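Long-range contacts in guanine nucleotide exchange factor p115rhogef (Homo sapiens, PDB 1IAP), which activates Rho GTPases as a guanine nucleotide exchange factor and, through its N-terminal RGS-like domain, probably engages heterotrimeric G protein alpha subunits: residues 31-39 and 62-71; 3-11 and 109-120. All coordinates share one frame; numbering follows the deposited sequence.

Contact 1. Residues 31-39 and 62-71; sequences PGPLLCCLH and FLEKTAVLRV
In the all-helical RGS-like domain, the end of helix 48-63 and the loop after it close against helix 32-43, and Phe-62 fits as a knob into the hole formed by Gly-32, Leu-35, Cys-36 and His-39. Its ring lies flat under the backbone of Cys-36: CA of Cys-36 stands 3.8 Å from the ring centroid of Phe-62 and only 6° off the ring normal, a CH-pi contact. With its SG anti to the backbone N (chi1 175°), Cys-36 sets the sulfur at an oblique angle to the same ring, 4.7 Å from the centroid of Phe-62. The far edge of the ring points at the face of His-39 in an offset edge-to-face pair, planes at 86°, with CE1 of Phe-62 3.6 Å from ND1 of His-39. The other nitrogen of that imidazole, NE2, is hydrogen-bonded to the carbonyl of Ala-180 in helix 171-187, which helps to fix the face that Phe-62 meets. An alanine in place of Phe-62 would remove the whole knob and probably leave a gap beneath Cys-36, with the face of His-39 losing the ring edge directed at it. Beyond the ring, CG1 of Val-71 presses on the backbone of Gly-32, 3.4 Å from Gly-32 C, while CD1 of Leu-69 meets CD1 of Leu-35 at 3.9 Å. A backbone bond from Val-71 N to Phe-62 O ties the loop back to the helix it leaves. All the touching residues are buried, and with no hydrogen bond between the segments the join depends on the fit of their side chains.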
# COMPACT_ATOMS: atom_id res chain seq x y z
N PRO A 31 8.49 -4.52 -0.66
CA PRO A 31 7.22 -3.80 -0.76
C PRO A 31 5.97 -4.55 -0.29
O PRO A 31 4.96 -3.92 0.02
CB PRO A 31 7.14 -3.48 -2.25
CG PRO A 31 7.77 -4.68 -2.86
CD PRO A 31 8.98 -4.89 -1.99
N GLY A 32 6.05 -5.87 -0.25
CA GLY A 32 4.92 -6.70 0.16
C GLY A 32 4.12 -6.26 1.37
O GLY A 32 2.92 -6.00 1.26
N PRO A 33 4.76 -6.16 2.55
CA PRO A 33 4.11 -5.76 3.80
C PRO A 33 3.28 -4.48 3.75
O PRO A 33 2.13 -4.46 4.19
CB PRO A 33 5.29 -5.64 4.77
CG PRO A 33 6.21 -6.71 4.28
CD PRO A 33 6.17 -6.49 2.79
N LEU A 34 3.86 -3.41 3.22
CA LEU A 34 3.16 -2.13 3.13
C LEU A 34 2.00 -2.22 2.14
O LEU A 34 0.91 -1.77 2.44
CB LEU A 34 4.11 -1.00 2.72
CG LEU A 34 3.52 0.41 2.53
CD1 LEU A 34 2.82 0.90 3.81
CD2 LEU A 34 4.62 1.38 2.14
N LEU A 35 2.24 -2.84 0.99
CA LEU A 35 1.21 -2.98 -0.03
C LEU A 35 0.04 -3.81 0.48
O LEU A 35 -1.12 -3.53 0.17
CB LEU A 35 1.79 -3.60 -1.30
CG LEU A 35 2.82 -2.75 -2.04
CD1 LEU A 35 3.44 -3.55 -3.17
CD2 LEU A 35 2.19 -1.46 -2.55
N CYS A 36 0.36 -4.82 1.27
CA CYS A 36 -0.64 -5.71 1.86
C CYS A 36 -1.57 -4.92 2.80
O CYS A 36 -2.79 -5.04 2.72
CB CYS A 36 0.06 -6.85 2.61
SG CYS A 36 -1.04 -7.95 3.50
N CYS A 37 -0.97 -4.10 3.65
CA CYS A 37 -1.73 -3.29 4.60
C CYS A 37 -2.65 -2.31 3.88
O CYS A 37 -3.79 -2.09 4.31
CB CYS A 37 -0.78 -2.52 5.53
SG CYS A 37 0.03 -3.53 6.79
N LEU A 38 -2.17 -1.72 2.79
CA LEU A 38 -2.97 -0.76 2.03
C LEU A 38 -4.17 -1.45 1.38
O LEU A 38 -5.29 -0.95 1.42
CB LEU A 38 -2.11 -0.06 0.97
CG LEU A 38 -0.91 0.75 1.46
CD1 LEU A 38 -0.14 1.35 0.27
CD2 LEU A 38 -1.36 1.85 2.41
N HIS A 39 -3.94 -2.63 0.80
CA HIS A 39 -5.02 -3.37 0.14
C HIS A 39 -6.04 -3.90 1.15
O HIS A 39 -7.22 -4.03 0.83
CB HIS A 39 -4.46 -4.51 -0.70
CG HIS A 39 -3.84 -4.06 -1.99
ND1 HIS A 39 -3.77 -4.87 -3.10
CD2 HIS A 39 -3.28 -2.88 -2.34
CE1 HIS A 39 -3.18 -4.21 -4.08
NE2 HIS A 39 -2.87 -3.00 -3.65
N PHE A 62 -0.77 -11.67 -1.80
CA PHE A 62 0.06 -11.60 -0.60
C PHE A 62 0.15 -12.82 0.31
O PHE A 62 1.09 -12.91 1.10
CB PHE A 62 -0.40 -10.42 0.28
CG PHE A 62 -0.53 -9.13 -0.47
CD1 PHE A 62 -1.78 -8.63 -0.79
CD2 PHE A 62 0.60 -8.41 -0.84
CE1 PHE A 62 -1.91 -7.43 -1.49
CE2 PHE A 62 0.48 -7.21 -1.54
CZ PHE A 62 -0.78 -6.72 -1.86
N LEU A 63 -0.79 -13.75 0.19
CA LEU A 63 -0.80 -14.91 1.08
C LEU A 63 -0.45 -16.27 0.48
O LEU A 63 0.08 -17.14 1.18
CB LEU A 63 -2.15 -14.97 1.81
CG LEU A 63 -2.68 -13.64 2.39
CD1 LEU A 63 -4.08 -13.80 2.98
CD2 LEU A 63 -1.72 -13.09 3.43
N GLU A 64 -0.73 -16.46 -0.80
CA GLU A 64 -0.44 -17.73 -1.46
C GLU A 64 1.06 -18.02 -1.62
O GLU A 64 1.86 -17.12 -1.85
CB GLU A 64 -1.14 -17.80 -2.82
CG GLU A 64 -0.97 -19.13 -3.53
CD GLU A 64 -1.96 -19.31 -4.65
OE1 GLU A 64 -1.99 -18.48 -5.58
OE2 GLU A 64 -2.73 -20.30 -4.59
N LYS A 65 1.41 -19.30 -1.51
CA LYS A 65 2.79 -19.78 -1.61
C LYS A 65 3.64 -19.19 -2.73
O LYS A 65 4.77 -18.76 -2.50
CB LYS A 65 2.80 -21.31 -1.73
CG LYS A 65 4.19 -21.94 -1.79
CD LYS A 65 4.14 -23.39 -2.27
CE LYS A 65 3.25 -24.25 -1.39
NZ LYS A 65 3.17 -25.66 -1.87
N THR A 66 3.11 -19.16 -3.95
CA THR A 66 3.86 -18.64 -5.09
C THR A 66 3.74 -17.14 -5.32
O THR A 66 4.34 -16.61 -6.26
CB THR A 66 3.46 -19.36 -6.40
OG1 THR A 66 2.11 -19.04 -6.74
CG2 THR A 66 3.60 -20.87 -6.26
N ALA A 67 2.97 -16.44 -4.48
CA ALA A 67 2.79 -15.00 -4.62
C ALA A 67 4.10 -14.23 -4.63
O ALA A 67 4.92 -14.36 -3.72
CB ALA A 67 1.88 -14.47 -3.53
N VAL A 68 4.28 -13.41 -5.66
CA VAL A 68 5.50 -12.61 -5.82
C VAL A 68 5.67 -11.64 -4.66
O VAL A 68 6.79 -11.34 -4.26
CB VAL A 68 5.48 -11.80 -7.12
CG1 VAL A 68 6.90 -11.48 -7.56
CG2 VAL A 68 4.72 -12.54 -8.21
N LEU A 69 4.55 -11.16 -4.13
CA LEU A 69 4.56 -10.21 -3.03
C LEU A 69 4.15 -10.87 -1.71
O LEU A 69 3.64 -10.20 -0.82
CB LEU A 69 3.62 -9.04 -3.33
CG LEU A 69 3.86 -8.18 -4.58
CD1 LEU A 69 2.76 -7.14 -4.67
CD2 LEU A 69 5.23 -7.52 -4.54
N ARG A 70 4.43 -12.16 -1.59
CA ARG A 70 4.07 -12.90 -0.39
C ARG A 70 4.64 -12.27 0.87
O ARG A 70 5.83 -11.95 0.93
CB ARG A 70 4.52 -14.36 -0.47
CG ARG A 70 3.93 -15.24 0.63
CD ARG A 70 4.27 -16.71 0.41
NE ARG A 70 3.30 -17.58 1.08
CZ ARG A 70 3.56 -18.30 2.17
NH1 ARG A 70 4.77 -18.26 2.72
NH2 ARG A 70 2.61 -19.03 2.71
N VAL A 71 3.76 -12.04 1.84
CA VAL A 71 4.15 -11.47 3.12
C VAL A 71 4.20 -12.61 4.13
O VAL A 71 3.60 -13.67 3.90
CB VAL A 71 3.12 -10.41 3.61
CG1 VAL A 71 2.99 -9.27 2.60
CG2 VAL A 71 1.76 -11.05 3.86

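Contact 2. Residues 3-11 and 109-120; sequences SQFQSLEQV and VGRQLEDFRSKR
Phe-5 and Phe-116 meet obliquely, their planes 39° apart and their centroids separated by 4.4 Å. CE2 of Phe-116 sits over the centre of the Phe-5 ring, 3.5 Å from CZ of Phe-5, whereas the edge of the Phe-5 ring is turned to Arg-120. There NH1 of Arg-120 lies near the ring plane, 3.6 Å from CD1 of Phe-5, and CE1 of Phe-5 in turn lies over a face of the guanidinium, offset toward its rim; the two planes stand 72° apart. A salt bridge from NE of Arg-120 to Glu-128 helps to hold that group in position. The N-terminal segment of the RGS-like domain is thereby laid along helix 106-121, and it enters the short helix 8-11 with Ser-7 as N-cap. On the more exposed side the Arg-117 chain bends at chi3 (-60°), which swings its guanidinium back to the loop: NH1 of Arg-117 donates to O of Phe-5 at 2.8 Å, with the acceptor in the guanidinium plane and the donor in the carbonyl plane. Gln-6 crosses this side chain at about a right angle, its NE2 3.6 Å from CD of Arg-117. Farther along, CD1 of Leu-113 reaches the backbone N of Leu-8 at 3.4 Å, and CD1 of Leu-8 meets CG1 of Val-109 at 3.6 Å.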
# COMPACT_ATOMS: atom_id res chain seq x y z
N SER A 3 3.31 15.65 9.61
CA SER A 3 3.02 14.45 10.46
C SER A 3 2.31 13.35 9.66
O SER A 3 1.75 12.41 10.24
CB SER A 3 2.16 14.84 11.68
OG SER A 3 0.91 15.37 11.27
N GLN A 4 2.34 13.46 8.32
CA GLN A 4 1.72 12.45 7.45
C GLN A 4 2.43 11.11 7.55
O GLN A 4 1.86 10.07 7.21
CB GLN A 4 1.71 12.91 5.99
CG GLN A 4 0.82 14.11 5.68
CD GLN A 4 1.53 15.45 5.80
OE1 GLN A 4 2.57 15.56 6.46
NE2 GLN A 4 0.99 16.46 5.14
N PHE A 5 3.67 11.13 8.02
CA PHE A 5 4.47 9.91 8.11
C PHE A 5 4.62 9.31 9.52
O PHE A 5 5.41 8.38 9.72
CB PHE A 5 5.85 10.14 7.48
CG PHE A 5 5.79 10.55 6.04
CD1 PHE A 5 6.14 11.85 5.67
CD2 PHE A 5 5.40 9.65 5.06
CE1 PHE A 5 6.10 12.24 4.32
CE2 PHE A 5 5.35 10.03 3.71
CZ PHE A 5 5.70 11.33 3.35
N GLN A 6 3.87 9.83 10.48
CA GLN A 6 3.93 9.32 11.85
C GLN A 6 3.38 7.89 11.95
O GLN A 6 3.84 7.11 12.79
CB GLN A 6 3.17 10.25 12.80
CG GLN A 6 3.82 11.61 13.00
CD GLN A 6 5.21 11.51 13.59
OE1 GLN A 6 5.39 11.06 14.73
NE2 GLN A 6 6.21 11.92 12.82
N SER A 7 2.43 7.56 11.09
CA SER A 7 1.83 6.23 11.09
C SER A 7 1.19 5.90 9.75
O SER A 7 0.94 6.80 8.94
CB SER A 7 0.76 6.12 12.19
OG SER A 7 -0.33 6.99 11.94
N LEU A 8 0.93 4.62 9.53
CA LEU A 8 0.32 4.15 8.30
C LEU A 8 -1.08 4.74 8.16
O LEU A 8 -1.49 5.14 7.07
CB LEU A 8 0.24 2.62 8.31
CG LEU A 8 0.04 1.84 7.00
CD1 LEU A 8 0.25 0.37 7.29
CD2 LEU A 8 -1.34 2.06 6.40
N GLU A 9 -1.80 4.82 9.28
CA GLU A 9 -3.15 5.37 9.30
C GLU A 9 -3.16 6.79 8.74
O GLU A 9 -4.04 7.15 7.95
CB GLU A 9 -3.69 5.36 10.73
CG GLU A 9 -5.21 5.47 10.85
CD GLU A 9 -5.94 4.19 10.47
OE1 GLU A 9 -5.29 3.15 10.22
OE2 GLU A 9 -7.19 4.23 10.43
N GLN A 10 -2.17 7.58 9.13
CA GLN A 10 -2.07 8.96 8.66
C GLN A 10 -1.64 9.09 7.20
O GLN A 10 -2.18 9.93 6.47
CB GLN A 10 -1.11 9.75 9.55
CG GLN A 10 -1.58 9.87 10.99
CD GLN A 10 -0.57 10.56 11.88
OE1 GLN A 10 -0.43 11.78 11.86
NE2 GLN A 10 0.14 9.77 12.68
N VAL A 11 -0.71 8.25 6.76
CA VAL A 11 -0.23 8.32 5.37
C VAL A 11 -1.14 7.64 4.33
O VAL A 11 -1.19 8.07 3.18
CB VAL A 11 1.21 7.74 5.25
CG1 VAL A 11 1.22 6.22 5.32
CG2 VAL A 11 1.87 8.23 3.96
N VAL A 109 6.39 -2.68 8.63
CA VAL A 109 5.89 -1.40 8.12
C VAL A 109 6.29 -0.28 9.07
O VAL A 109 6.64 0.82 8.64
CB VAL A 109 4.36 -1.42 7.94
CG1 VAL A 109 3.84 -0.03 7.56
CG2 VAL A 109 3.97 -2.45 6.87
N GLY A 110 6.23 -0.57 10.37
CA GLY A 110 6.61 0.42 11.37
C GLY A 110 8.07 0.81 11.22
O GLY A 110 8.41 1.99 11.30
N ARG A 111 8.92 -0.18 10.98
CA ARG A 111 10.36 0.05 10.81
C ARG A 111 10.64 0.81 9.52
O ARG A 111 11.56 1.63 9.46
CB ARG A 111 11.14 -1.26 10.83
CG ARG A 111 11.32 -1.85 12.22
CD ARG A 111 12.12 -3.15 12.18
NE ARG A 111 11.42 -4.20 11.46
CZ ARG A 111 12.01 -5.16 10.75
NH1 ARG A 111 13.34 -5.20 10.66
NH2 ARG A 111 11.28 -6.07 10.12
N GLN A 112 9.86 0.53 8.49
CA GLN A 112 10.02 1.20 7.21
C GLN A 112 9.59 2.67 7.30
O GLN A 112 10.21 3.54 6.70
CB GLN A 112 9.23 0.46 6.13
CG GLN A 112 9.80 -0.93 5.85
CD GLN A 112 8.87 -1.79 5.03
OE1 GLN A 112 7.97 -1.30 4.35
NE2 GLN A 112 9.07 -3.11 5.10
N LEU A 113 8.52 2.94 8.06
CA LEU A 113 8.06 4.32 8.24
C LEU A 113 9.12 5.09 9.04
O LEU A 113 9.43 6.24 8.73
CB LEU A 113 6.73 4.36 8.99
CG LEU A 113 5.47 4.15 8.17
CD1 LEU A 113 4.27 3.99 9.08
CD2 LEU A 113 5.28 5.34 7.23
N GLU A 114 9.68 4.41 10.04
CA GLU A 114 10.73 5.00 10.87
C GLU A 114 11.91 5.37 9.99
O GLU A 114 12.40 6.50 10.06
CB GLU A 114 11.17 3.98 11.93
CG GLU A 114 12.33 4.43 12.82
CD GLU A 114 12.75 3.35 13.82
OE1 GLU A 114 12.08 2.29 13.90
OE2 GLU A 114 13.76 3.56 14.53
N ASP A 115 12.34 4.44 9.14
CA ASP A 115 13.46 4.67 8.24
C ASP A 115 13.18 5.83 7.30
O ASP A 115 14.05 6.65 7.04
CB ASP A 115 13.79 3.42 7.43
CG ASP A 115 15.04 3.59 6.58
OD1 ASP A 115 14.91 3.73 5.34
OD2 ASP A 115 16.15 3.62 7.15
N PHE A 116 11.95 5.90 6.78
CA PHE A 116 11.58 6.98 5.88
C PHE A 116 11.70 8.33 6.60
O PHE A 116 12.28 9.27 6.06
CB PHE A 116 10.14 6.81 5.36
CG PHE A 116 9.74 7.87 4.37
CD1 PHE A 116 9.91 7.67 3.01
CD2 PHE A 116 9.24 9.10 4.82
CE1 PHE A 116 9.61 8.69 2.08
CE2 PHE A 116 8.93 10.12 3.91
CZ PHE A 116 9.12 9.91 2.53
N ARG A 117 11.17 8.42 7.81
CA ARG A 117 11.23 9.66 8.58
C ARG A 117 12.66 10.14 8.84
O ARG A 117 12.95 11.33 8.73
CB ARG A 117 10.47 9.53 9.90
CG ARG A 117 8.98 9.34 9.73
CD ARG A 117 8.24 9.55 11.04
NE ARG A 117 8.67 8.63 12.08
CZ ARG A 117 8.09 7.47 12.35
NH1 ARG A 117 7.03 7.06 11.64
NH2 ARG A 117 8.55 6.70 13.33
N SER A 118 13.55 9.20 9.17
CA SER A 118 14.94 9.54 9.44
C SER A 118 15.65 10.00 8.17
O SER A 118 16.32 11.03 8.18
CB SER A 118 15.68 8.34 10.04
OG SER A 118 15.20 8.05 11.34
N LYS A 119 15.48 9.25 7.09
CA LYS A 119 16.10 9.59 5.81
C LYS A 119 15.58 10.92 5.29
O LYS A 119 16.33 11.70 4.70
CB LYS A 119 15.84 8.48 4.78
CG LYS A 119 16.42 7.12 5.15
CD LYS A 119 17.94 7.07 5.00
CE LYS A 119 18.48 5.68 5.30
NZ LYS A 119 17.90 4.64 4.40
N ARG A 120 14.30 11.20 5.54
CA ARG A 120 13.67 12.44 5.08
C ARG A 120 14.32 13.67 5.72
O ARG A 120 14.49 14.71 5.06
CB ARG A 120 12.17 12.44 5.40
CG ARG A 120 11.43 13.62 4.80
CD ARG A 120 9.97 13.65 5.23
NE ARG A 120 9.27 14.71 4.52
CZ ARG A 120 8.19 15.35 4.97
NH1 ARG A 120 7.66 15.03 6.15
NH2 ARG A 120 7.66 16.32 4.25

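Overall arrangement
Helix 32-43 carries one segment of contact 1 and also borders contact 2, the two centres lying about 19 Å apart. In contact 1 it receives the end of helix 48-63 and the following loop; another side of it meets contact 2, where CB of Cys-37 lies 3.5 Å from CD1 of Leu-8 and Val-109 packs on Pro-33 and Leu-34. Contact 1 is wholly buried. Contact 2 is only partly so, running from the buried Phe-5, Leu-113 and Phe-116 to an exposed glutamine, Gln-6. Their chemistry follows: nonpolar and aromatic contacts join the segments of the former, while the latter adds an arginine-to-carbonyl hydrogen bond at its more exposed side. Helix 15-28 touches both, packing on Leu-35 and on Phe-116.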